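Local coordinates for glucose-6-phosphate dehydrogenase (Trypanosoma cruzi, PDB 5AQ1), which catalyses the oxidation of glucose 6-phosphate with reduction of NADP, the entry step of the pentose phosphate pathway, at residues R31-V36 / R64-L69; G141-F146 / L172-L177; Y407-A412 / T421-L426. All coordinates share one frame; numbering follows the deposited sequence.

Interaction 1. Residues R31-V36 / R64-L69; sequences RALTIV and RDVNIL
Leu33 O draws the two segments together at the start of a parallel strand pair: it accepts Asn67 N at 3.1 Å. Two more bonds follow, from Ile35 N to Asn67 O at 2.9 Å and from Leu69 N to Ile35 O, also 2.9 Å. The strands run 4.7 Å apart at their closest, with 21° between their directions, and Thr34, Ile35 and Val36 stand beside Asn67, Ile68 and Leu69.

The tightly packed part is apolar and lies on the face of Ile35 and Ile68. Here Val66, with CG1 turned in between its backbone N and carbonyl carbon (chi1 70°), points CG2 at the partner strand, where it meets Leu33 CG at 3.9 Å; the two side chains run alongside each other in the same direction. The same methyl also approaches Ile35 CD1, at 4.2 Å, where the two chains cross at a slant.

The other face starts out polar and wetter. A water on the Thr34 and Asn67 face ties three groups together: it accepts from Thr34 OG1 at 3.0 Å, and it donates to Asn67 OD1 at 2.7 Å and to Leu33 O. Leu33 O thus serves two donors, a backbone N-H and the water. Asn67 is only partly buried. Farther along, this face becomes apolar, as Val36 and Leu69 lie beneath helix 118-134, against Ile128 and Leu124.

The unit is strand 33-38, helix 43-58 and strand 67-72, the first beta-alpha-beta crossover of the dinucleotide-binding domain. Its chemistry implies that backbone bonds set the register while aliphatic chains pack the Ile35 and Ile68 face and the far end of the other, and that the water offers Thr34 and Asn67 a shared partner where their side chains do not bond directly.

Interaction 2. Residues G141-F146 / L172-L177; sequences GGNRLF and LGWVRL
Asn143 lies flat on the indole of Trp174, its amide plane tilted only 8° from the ring. Asn143 CB sits over the centre of the six-membered ring, 3.5 Å from its centroid, in a CH-pi contact. The amide reaches back toward the five-membered ring, and OD1 accepts Trp174 N at 2.9 Å, in the carbonyl plane on a lone pair. One side chain therefore both stacks on the indole and accepts the backbone N-H of the same tryptophan. Trp174 makes this possible by holding CG between its backbone N and carbonyl carbon (chi1 45°), which folds the ring back over the neighbouring strand. The guanidinium of Arg176, at the end of an extended chain, covers the opposite face with CZ 3.4 Å above the plane, so the indole is sandwiched; Arg176 NH1 is also bound by Ala449 O.

On the other side of the sheet Phe146 turns its edge to Val175, with CE2 3.5 Å from Val175 CG1, while its CB meets Leu177 CD1. Leu145 CD1, on the Trp174 side, packs against Arg176 CB at 3.6 Å. Between the parallel strands the backbone bonds continue, among them Phe146 N to Arg176 O at 2.9 Å.

Strand 143-148, helix 155-165 and strand 175-179 form a beta-alpha-beta unit of the Rossmann-like dinucleotide-binding domain. Arg144 stretches away to a salt bridge with Glu132 and a hydrogen bond with Asn125, both on helix 118-134. That helix also touches Phe146 through Ile128, and helix 155-165 lays Leu162 on Phe146 and Leu177. Strand 33-38 flanks strand 143-148 on its other edge.

Interaction 3. Residues Y407-A412 / T421-L426; sequences YLKLTA and THQTEL
Ala412 O is gripped twice by His422: by its backbone N at 3.0 Å and, more weakly, by ring ND1 at 3.1 Å. A chi1 of 76° swings ND1 round to the carbonyl that the backbone N already holds. The far ring atom, NE2, bonds to Tyr434 OH of the second subunit, and Thr424 OG1 bonds to that same hydroxyl.

Thr424 N gives Leu410 O the shortest backbone bond, 2.8 Å. On the face of these residues Thr424 CG2 rests on Leu410 CD1 at 3.7 Å and on Ala412 CB at 3.8 Å, and Leu426 CD1 touches Leu410 CD2 at 4.2 Å. The opposite face carries Lys409, Thr411 and Glu425. There Tyr407 and Glu425 lie alongside each other, and the carboxylate goes on to a salt bridge with Arg433 of the second subunit.

Strands 405-413 and 421-429 follow one another in the chain and pair antiparallel: a beta hairpin at the edge of the large C-terminal sheet within the subunit, a region through which glucose-6-phosphate dehydrogenases dimerise.

Interactions 1 and 2 belong to one parallel sheet and touch: strands 33-38 and 143-148 are neighbours, joined by probable backbone hydrogen bonds such as Ala32 O to Asn143 N. Both are buried contacts of the dinucleotide-binding domain, and each pairs the two strands of a beta-alpha-beta unit; but interaction 1 relies on aliphatic packing and a bridging water, interaction 2 on a stacked aromatic and arginine pairings with helices. Interaction 3 lies on the opposite side of the chain's centre, its nearest atoms about 33 Å from those of interaction 2. It is antiparallel, a hairpin pairing that is only partly buried, and directs polar groups to a second subunit, whereas no other chain touches interactions 1 and 2.

Interaction 1. Residues R31-V36 / R64-L69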
# COMPACT_ATOMS: atom_id res chain seq x y z
N ARG B 31 33.31 -37.00 15.44
CA ARG B 31 33.85 -37.76 14.32
C ARG B 31 35.03 -37.00 13.72
O ARG B 31 35.08 -35.77 13.75
CB ARG B 31 32.75 -37.97 13.28
CG ARG B 31 33.22 -38.51 11.95
CD ARG B 31 32.05 -39.07 11.15
NE ARG B 31 31.67 -40.41 11.60
CZ ARG B 31 30.58 -41.06 11.21
NH1 ARG B 31 29.72 -40.49 10.36
NH2 ARG B 31 30.33 -42.28 11.67
N ALA B 32 35.99 -37.74 13.16
CA ALA B 32 37.19 -37.15 12.58
C ALA B 32 36.83 -36.15 11.48
O ALA B 32 35.85 -36.33 10.77
CB ALA B 32 38.11 -38.23 12.02
N LEU B 33 37.64 -35.10 11.36
CA LEU B 33 37.46 -34.08 10.33
C LEU B 33 38.77 -33.86 9.58
O LEU B 33 39.78 -33.52 10.19
CB LEU B 33 37.00 -32.75 10.95
CG LEU B 33 36.80 -31.58 9.99
CD1 LEU B 33 35.84 -31.92 8.86
CD2 LEU B 33 36.31 -30.35 10.74
N THR B 34 38.73 -34.05 8.27
CA THR B 34 39.89 -33.81 7.42
C THR B 34 39.52 -32.78 6.35
O THR B 34 38.58 -32.98 5.58
CB THR B 34 40.38 -35.11 6.75
OG1 THR B 34 40.55 -36.13 7.74
CG2 THR B 34 41.70 -34.88 6.03
N ILE B 35 40.27 -31.67 6.32
CA ILE B 35 40.09 -30.62 5.33
C ILE B 35 41.27 -30.65 4.35
O ILE B 35 42.40 -30.33 4.73
CB ILE B 35 40.01 -29.23 6.00
CG1 ILE B 35 38.82 -29.20 6.96
CG2 ILE B 35 39.88 -28.13 4.94
CD1 ILE B 35 38.75 -27.95 7.82
N VAL B 36 41.01 -31.05 3.11
CA VAL B 36 42.05 -31.17 2.10
C VAL B 36 42.04 -29.96 1.18
O VAL B 36 41.07 -29.73 0.45
CB VAL B 36 41.89 -32.45 1.26
CG1 VAL B 36 43.08 -32.64 0.33
CG2 VAL B 36 41.72 -33.67 2.16
N ARG B 64 39.90 -29.07 17.85
CA ARG B 64 41.33 -28.97 18.19
C ARG B 64 42.16 -30.05 17.48
O ARG B 64 43.31 -29.79 17.10
CB ARG B 64 41.53 -29.01 19.70
CG ARG B 64 41.20 -27.66 20.37
CD ARG B 64 40.23 -27.81 21.53
NE ARG B 64 40.18 -26.61 22.36
CZ ARG B 64 39.42 -26.48 23.44
NH1 ARG B 64 38.62 -27.47 23.83
NH2 ARG B 64 39.45 -25.35 24.13
N ASP B 65 41.57 -31.22 17.26
CA ASP B 65 42.25 -32.33 16.57
C ASP B 65 41.89 -32.46 15.08
O ASP B 65 41.95 -33.55 14.51
CB ASP B 65 42.00 -33.66 17.31
CG ASP B 65 40.52 -34.04 17.39
OD1 ASP B 65 39.65 -33.25 16.97
OD2 ASP B 65 40.24 -35.14 17.89
N VAL B 66 41.53 -31.34 14.44
CA VAL B 66 41.30 -31.31 13.00
C VAL B 66 42.59 -31.60 12.24
O VAL B 66 43.68 -31.32 12.73
CB VAL B 66 40.74 -29.95 12.54
CG1 VAL B 66 41.79 -28.84 12.64
CG2 VAL B 66 40.20 -30.03 11.11
N ASN B 67 42.46 -32.17 11.05
CA ASN B 67 43.59 -32.38 10.16
C ASN B 67 43.43 -31.59 8.88
O ASN B 67 42.44 -31.74 8.17
CB ASN B 67 43.74 -33.86 9.84
CG ASN B 67 44.43 -34.62 10.95
OD1 ASN B 67 43.82 -35.45 11.62
ND2 ASN B 67 45.71 -34.33 11.16
N ILE B 68 44.41 -30.73 8.59
CA ILE B 68 44.42 -29.93 7.38
C ILE B 68 45.55 -30.45 6.50
O ILE B 68 46.71 -30.43 6.90
CB ILE B 68 44.61 -28.44 7.70
CG1 ILE B 68 43.47 -27.95 8.60
CG2 ILE B 68 44.66 -27.61 6.41
CD1 ILE B 68 43.77 -26.65 9.31
N LEU B 69 45.19 -30.93 5.32
CA LEU B 69 46.15 -31.57 4.41
C LEU B 69 46.26 -30.79 3.10
O LEU B 69 45.30 -30.70 2.34
CB LEU B 69 45.72 -33.01 4.15
CG LEU B 69 46.43 -33.84 3.07
CD1 LEU B 69 47.92 -33.98 3.35
CD2 LEU B 69 45.78 -35.22 2.94
O HOH W 1 41.38 -35.93 10.66

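Interaction 2. Residues G141-F146 / L172-L177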
# COMPACT_ATOMS: atom_id res chain seq x y z
N GLY B 141 35.44 -43.68 11.25
CA GLY B 141 35.40 -43.03 9.93
C GLY B 141 35.91 -41.60 10.01
O GLY B 141 36.88 -41.31 10.71
N GLY B 142 35.24 -40.70 9.29
CA GLY B 142 35.61 -39.29 9.28
C GLY B 142 34.94 -38.50 8.17
O GLY B 142 34.67 -39.04 7.09
N ASN B 143 34.67 -37.22 8.43
CA ASN B 143 34.10 -36.32 7.43
C ASN B 143 35.21 -35.66 6.63
O ASN B 143 36.23 -35.26 7.19
CB ASN B 143 33.25 -35.26 8.11
CG ASN B 143 32.07 -35.84 8.87
OD1 ASN B 143 31.29 -36.62 8.33
ND2 ASN B 143 31.95 -35.48 10.14
N ARG B 144 35.01 -35.53 5.32
CA ARG B 144 36.05 -35.03 4.43
C ARG B 144 35.57 -33.81 3.65
O ARG B 144 34.59 -33.88 2.92
CB ARG B 144 36.45 -36.13 3.44
CG ARG B 144 36.88 -37.42 4.11
CD ARG B 144 37.36 -38.45 3.09
NE ARG B 144 37.79 -39.68 3.73
CZ ARG B 144 38.33 -40.72 3.10
NH1 ARG B 144 38.50 -40.70 1.78
NH2 ARG B 144 38.69 -41.80 3.79
N LEU B 145 36.27 -32.69 3.82
CA LEU B 145 36.00 -31.47 3.05
C LEU B 145 37.14 -31.24 2.07
O LEU B 145 38.28 -31.01 2.47
CB LEU B 145 35.87 -30.26 3.98
CG LEU B 145 35.54 -28.92 3.33
CD1 LEU B 145 34.11 -28.90 2.82
CD2 LEU B 145 35.75 -27.78 4.32
N PHE B 146 36.83 -31.30 0.77
CA PHE B 146 37.82 -31.05 -0.27
C PHE B 146 37.67 -29.63 -0.78
O PHE B 146 36.63 -29.28 -1.33
CB PHE B 146 37.64 -32.05 -1.42
CG PHE B 146 37.91 -33.47 -1.03
CD1 PHE B 146 39.21 -33.93 -0.86
CD2 PHE B 146 36.86 -34.37 -0.83
CE1 PHE B 146 39.46 -35.24 -0.50
CE2 PHE B 146 37.11 -35.68 -0.48
CZ PHE B 146 38.41 -36.12 -0.31
N LEU B 172 30.15 -43.80 7.12
CA LEU B 172 31.30 -43.38 7.91
C LEU B 172 31.58 -41.87 7.89
O LEU B 172 32.54 -41.41 8.53
CB LEU B 172 32.54 -44.14 7.43
CG LEU B 172 32.49 -45.66 7.58
CD1 LEU B 172 33.81 -46.26 7.12
CD2 LEU B 172 32.20 -46.08 9.01
N GLY B 173 30.77 -41.09 7.18
CA GLY B 173 30.93 -39.64 7.14
C GLY B 173 30.52 -39.04 5.81
O GLY B 173 30.30 -39.77 4.84
N TRP B 174 30.44 -37.72 5.76
CA TRP B 174 30.07 -37.01 4.53
C TRP B 174 31.29 -36.55 3.74
O TRP B 174 32.40 -36.49 4.26
CB TRP B 174 29.12 -35.83 4.79
CG TRP B 174 29.47 -34.91 5.95
CD1 TRP B 174 28.82 -34.83 7.15
CD2 TRP B 174 30.52 -33.92 6.00
NE1 TRP B 174 29.40 -33.87 7.94
CE2 TRP B 174 30.44 -33.29 7.26
CE3 TRP B 174 31.51 -33.50 5.10
CZ2 TRP B 174 31.33 -32.28 7.65
CZ3 TRP B 174 32.39 -32.49 5.49
CH2 TRP B 174 32.29 -31.90 6.76
N VAL B 175 31.06 -36.24 2.47
CA VAL B 175 32.06 -35.59 1.62
C VAL B 175 31.46 -34.31 1.05
O VAL B 175 30.35 -34.32 0.52
CB VAL B 175 32.50 -36.49 0.46
CG1 VAL B 175 33.62 -35.82 -0.33
CG2 VAL B 175 32.95 -37.85 0.97
N ARG B 176 32.20 -33.21 1.17
CA ARG B 176 31.77 -31.93 0.62
C ARG B 176 32.88 -31.31 -0.22
O ARG B 176 34.05 -31.38 0.14
CB ARG B 176 31.33 -30.99 1.74
CG ARG B 176 30.00 -31.40 2.36
CD ARG B 176 29.69 -30.65 3.64
NE ARG B 176 28.61 -31.31 4.37
CZ ARG B 176 28.31 -31.11 5.66
NH1 ARG B 176 29.01 -30.26 6.41
NH2 ARG B 176 27.31 -31.79 6.21
N LEU B 177 32.48 -30.72 -1.34
CA LEU B 177 33.40 -30.12 -2.30
C LEU B 177 33.19 -28.61 -2.32
O LEU B 177 32.11 -28.14 -2.68
CB LEU B 177 33.13 -30.66 -3.71
CG LEU B 177 33.83 -31.94 -4.16
CD1 LEU B 177 35.25 -31.65 -4.60
CD2 LEU B 177 33.79 -33.01 -3.08

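Interaction 3. Residues Y407-A412 / T421-L426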
# COMPACT_ATOMS: atom_id res chain seq x y z
N TYR B 407 23.24 3.19 6.15
CA TYR B 407 22.65 4.47 6.51
C TYR B 407 21.50 4.87 5.59
O TYR B 407 21.44 4.47 4.42
CB TYR B 407 23.70 5.58 6.60
CG TYR B 407 24.56 5.80 5.37
CD1 TYR B 407 25.72 5.07 5.16
CD2 TYR B 407 24.22 6.77 4.43
CE1 TYR B 407 26.52 5.28 4.05
CE2 TYR B 407 25.01 6.99 3.31
CZ TYR B 407 26.15 6.24 3.12
OH TYR B 407 26.93 6.47 2.01
N LEU B 408 20.58 5.66 6.15
CA LEU B 408 19.38 6.12 5.46
C LEU B 408 19.44 7.63 5.27
O LEU B 408 19.37 8.39 6.24
CB LEU B 408 18.15 5.73 6.27
CG LEU B 408 16.79 6.18 5.73
CD1 LEU B 408 16.50 5.51 4.39
CD2 LEU B 408 15.71 5.86 6.74
N LYS B 409 19.59 8.06 4.02
CA LYS B 409 19.66 9.48 3.70
C LYS B 409 18.25 10.04 3.63
O LYS B 409 17.40 9.50 2.92
CB LYS B 409 20.36 9.70 2.37
CG LYS B 409 21.80 9.21 2.34
CD LYS B 409 22.38 9.28 0.94
CE LYS B 409 22.75 10.70 0.56
NZ LYS B 409 23.29 10.77 -0.83
N LEU B 410 18.01 11.12 4.36
CA LEU B 410 16.71 11.78 4.35
C LEU B 410 16.85 13.29 4.54
O LEU B 410 17.94 13.80 4.79
CB LEU B 410 15.77 11.16 5.40
CG LEU B 410 16.32 10.65 6.73
CD1 LEU B 410 17.06 11.73 7.49
CD2 LEU B 410 15.19 10.10 7.59
N THR B 411 15.73 13.99 4.40
CA THR B 411 15.69 15.44 4.57
C THR B 411 15.23 15.80 5.99
O THR B 411 14.34 15.16 6.55
CB THR B 411 14.75 16.08 3.53
OG1 THR B 411 15.26 15.80 2.22
CG2 THR B 411 14.66 17.58 3.72
N ALA B 412 15.87 16.81 6.56
CA ALA B 412 15.52 17.30 7.89
C ALA B 412 15.64 18.82 7.93
O ALA B 412 16.23 19.43 7.03
CB ALA B 412 16.42 16.67 8.94
N THR B 421 15.85 23.45 4.97
CA THR B 421 16.05 22.01 4.90
C THR B 421 17.47 21.66 4.44
O THR B 421 18.16 22.47 3.82
CB THR B 421 15.05 21.33 3.95
OG1 THR B 421 15.24 21.83 2.62
CG2 THR B 421 13.62 21.57 4.40
N HIS B 422 17.89 20.44 4.77
CA HIS B 422 19.16 19.88 4.33
C HIS B 422 19.05 18.36 4.33
O HIS B 422 18.19 17.80 5.01
CB HIS B 422 20.30 20.33 5.25
CG HIS B 422 20.35 19.61 6.57
ND1 HIS B 422 19.31 19.65 7.47
CD2 HIS B 422 21.31 18.84 7.12
CE1 HIS B 422 19.63 18.92 8.53
NE2 HIS B 422 20.84 18.42 8.34
N GLN B 423 19.91 17.70 3.57
CA GLN B 423 19.96 16.24 3.59
C GLN B 423 20.94 15.77 4.67
O GLN B 423 22.03 16.31 4.80
CB GLN B 423 20.33 15.67 2.21
CG GLN B 423 20.43 14.15 2.17
CD GLN B 423 20.13 13.56 0.79
OE1 GLN B 423 20.98 13.56 -0.12
NE2 GLN B 423 18.91 13.05 0.62
N THR B 424 20.52 14.77 5.44
CA THR B 424 21.32 14.20 6.52
C THR B 424 21.18 12.67 6.49
O THR B 424 20.66 12.12 5.52
CB THR B 424 20.90 14.80 7.89
OG1 THR B 424 21.77 14.31 8.92
CG2 THR B 424 19.45 14.47 8.23
N GLU B 425 21.66 11.98 7.53
CA GLU B 425 21.58 10.51 7.58
C GLU B 425 21.24 9.99 8.97
O GLU B 425 21.57 10.61 9.97
CB GLU B 425 22.91 9.85 7.19
CG GLU B 425 23.60 10.42 5.97
CD GLU B 425 24.42 11.66 6.28
OE1 GLU B 425 25.02 11.72 7.38
OE2 GLU B 425 24.46 12.57 5.43
N LEU B 426 20.57 8.85 9.00
CA LEU B 426 20.53 8.00 10.18
C LEU B 426 21.56 6.92 9.90
O LEU B 426 21.43 6.16 8.95
CB LEU B 426 19.15 7.39 10.39
CG LEU B 426 17.97 8.36 10.45
CD1 LEU B 426 16.68 7.57 10.62
CD2 LEU B 426 18.11 9.38 11.56